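Local coordinates for protein chlorite Dismutase (Nitrobacter winogradskyi, PDB 3QPI) that decomposes chlorite to chloride and molecular oxygen, probably at the iron of its bound heme b, at residues A[149-152]-A[153-156]. Sequence-based numbering, arbitrary orientation.
Sequences PEHA and TMFE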
ATOM      1  N   PRO A 149       1.269 -10.974  13.712  1.00 31.40           N
ATOM      2  CA  PRO A 149      -0.158 -10.972  14.041  1.00 29.38           C
ATOM      3  C   PRO A 149      -0.480  -9.983  15.174  1.00 32.12           C
ATOM      4  O   PRO A 149      -1.535  -9.344  15.136  1.00 30.61           O
ATOM      5  CB  PRO A 149      -0.433 -12.413  14.503  1.00 33.00           C
ATOM      6  CG  PRO A 149       0.662 -13.256  13.914  1.00 34.60           C
ATOM      7  CD  PRO A 149       1.868 -12.327  13.775  1.00 35.20           C
ATOM      8  N   GLU A 150       0.419  -9.827  16.142  1.00 36.41           N
ATOM      9  CA  GLU A 150       0.132  -8.987  17.300  1.00 42.28           C
ATOM     10  C   GLU A 150       0.149  -7.489  16.982  1.00 40.20           C
ATOM     11  O   GLU A 150      -0.201  -6.683  17.837  1.00 38.33           O
ATOM     12  CB  GLU A 150       1.107  -9.265  18.444  1.00 42.97           C
ATOM     13  CG  GLU A 150       2.522  -8.849  18.148  1.00 44.95           C
ATOM     14  CD  GLU A 150       3.383 -10.020  17.734  1.00 49.80           C
ATOM     15  OE1 GLU A 150       2.865 -10.953  17.056  1.00 48.13           O
ATOM     16  OE2 GLU A 150       4.582 -10.010  18.106  1.00 50.11           O
ATOM     17  N   HIS A 151       0.553  -7.122  15.765  1.00 28.17           N
ATOM     18  CA  HIS A 151       0.565  -5.722  15.387  1.00 27.84           C
ATOM     19  C   HIS A 151      -0.553  -5.386  14.419  1.00 29.79           C
ATOM     20  O   HIS A 151      -0.606  -4.269  13.891  1.00 32.24           O
ATOM     21  CB  HIS A 151       1.896  -5.356  14.767  1.00 28.85           C
ATOM     22  CG  HIS A 151       3.036  -5.451  15.718  1.00 32.03           C
ATOM     23  ND1 HIS A 151       4.251  -5.998  15.369  1.00 33.13           N
ATOM     24  CD2 HIS A 151       3.141  -5.091  17.019  1.00 33.00           C
ATOM     25  CE1 HIS A 151       5.066  -5.947  16.407  1.00 32.63           C
ATOM     26  NE2 HIS A 151       4.417  -5.405  17.419  1.00 34.93           N
ATOM     27  N   ALA A 152      -1.452  -6.339  14.191  1.00 28.82           N
ATOM     28  CA  ALA A 152      -2.556  -6.108  13.266  1.00 31.63           C
ATOM     29  C   ALA A 152      -3.470  -4.958  13.736  1.00 33.10           C
ATOM     30  O   ALA A 152      -3.981  -4.199  12.910  1.00 32.16           O
ATOM     31  CB  ALA A 152      -3.356  -7.379  13.055  1.00 29.31           C
ATOM     32  N   THR A 153      -3.680  -4.811  15.039  1.00 30.64           N
ATOM     33  CA  THR A 153      -4.584  -3.744  15.480  1.00 33.41           C
ATOM     34  C   THR A 153      -3.914  -2.391  15.297  1.00 29.62           C
ATOM     35  O   THR A 153      -4.580  -1.423  14.915  1.00 28.99           O
ATOM     36  CB  THR A 153      -5.131  -3.907  16.938  1.00 30.39           C
ATOM     37  OG1 THR A 153      -4.082  -3.744  17.898  1.00 32.96           O
ATOM     38  CG2 THR A 153      -5.794  -5.254  17.114  1.00 29.76           C
ATOM     39  N   MET A 154      -2.613  -2.326  15.573  1.00 36.07           N
ATOM     40  CA  MET A 154      -1.824  -1.145  15.240  1.00 40.06           C
ATOM     41  C   MET A 154      -1.925  -0.851  13.746  1.00 39.47           C
ATOM     42  O   MET A 154      -2.065   0.297  13.349  1.00 37.71           O
ATOM     43  CB  MET A 154      -0.352  -1.357  15.555  1.00 42.67           C
ATOM     44  CG  MET A 154      -0.004  -1.406  17.009  1.00 46.36           C
ATOM     45  SD  MET A 154       1.750  -1.805  17.185  1.00 54.91           S
ATOM     46  CE  MET A 154       2.458  -0.760  15.902  1.00 49.51           C
ATOM     47  N   PHE A 155      -1.828  -1.886  12.913  1.00 31.60           N
ATOM     48  CA  PHE A 155      -1.942  -1.659  11.477  1.00 29.71           C
ATOM     49  C   PHE A 155      -3.314  -1.084  11.102  1.00 29.19           C
ATOM     50  O   PHE A 155      -3.385  -0.098  10.365  1.00 29.97           O
ATOM     51  CB  PHE A 155      -1.631  -2.915  10.632  1.00 27.65           C
ATOM     52  CG  PHE A 155      -1.751  -2.664   9.147  1.00 29.06           C
ATOM     53  CD1 PHE A 155      -0.780  -1.922   8.478  1.00 26.75           C
ATOM     54  CD2 PHE A 155      -2.862  -3.112   8.437  1.00 23.95           C
ATOM     55  CE1 PHE A 155      -0.904  -1.651   7.136  1.00 24.89           C
ATOM     56  CE2 PHE A 155      -2.988  -2.852   7.111  1.00 24.20           C
ATOM     57  CZ  PHE A 155      -2.007  -2.116   6.441  1.00 23.19           C
ATOM     58  N   GLU A 156      -4.406  -1.653  11.598  1.00 26.27           N
ATOM     59  CA  GLU A 156      -5.695  -1.110  11.195  1.00 32.09           C
ATOM     60  C   GLU A 156      -5.867   0.315  11.734  1.00 31.68           C
ATOM     61  O   GLU A 156      -6.589   1.118  11.150  1.00 30.06           O
ATOM     62  CB  GLU A 156      -6.855  -1.995  11.644  1.00 31.94           C
ATOM     63  CG  GLU A 156      -6.771  -3.421  11.147  1.00 30.23           C
ATOM     64  CD  GLU A 156      -6.675  -3.515   9.640  1.00 32.57           C
ATOM     65  OE1 GLU A 156      -6.969  -2.513   8.951  1.00 29.59           O
ATOM     66  OE2 GLU A 156      -6.293  -4.597   9.132  1.00 32.01           O
TER
HETATM   67  O   HOH W   1      -1.742  -4.467  17.393  1.00 28.40           O
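His151 and Met154 meet through their side chains, which run alongside each other in the same direction. Met154 SD comes 3.6 Å from His151 CD2 and stands obliquely to the imidazole, a sulfur-aromatic contact. With CG anti to the carbonyl carbon (chi1 -71°), the straight chi2 carries the polarisable sulfur beside CD2; Glu150 CG lies over one face of the ring. Both His151 and Met154 also rest on Ala124.

The backbone bonds are those of a starting alpha-helix. Phe155 N donates to His151 O at 2.9 Å, and Glu156 N to Ala152 O over the same length, both i to i+4 bonds of the first turn. Before them, Ala152 N bonds Pro149 O, one turn of 3-10 helix; proline, lacking an N-H, fits such a beginning.

A water ties the two turns together. It donates to Glu150 O at 2.7 Å, accepts from Met154 N at 2.9 Å, and makes a short 2.5 Å hydrogen bond with Thr153 OG1, which chi1 (68°) holds between backbone N and carbonyl carbon, within the water's reach. The first-turn N-H of Met154 is thereby satisfied by solvent.

An aromatic suits buried Phe155, stacked on Tyr147 about 4 Å from the heme, while the exposed carboxylate of Glu156 pairs its OE2 with Arg178 NE. His151 occupies the N-cap position by its place in the chain, and the short 3-10 turn links strand 141-147 to helix 152-163 in the ferredoxin-like alpha+beta fold of the chlorite dismutase family.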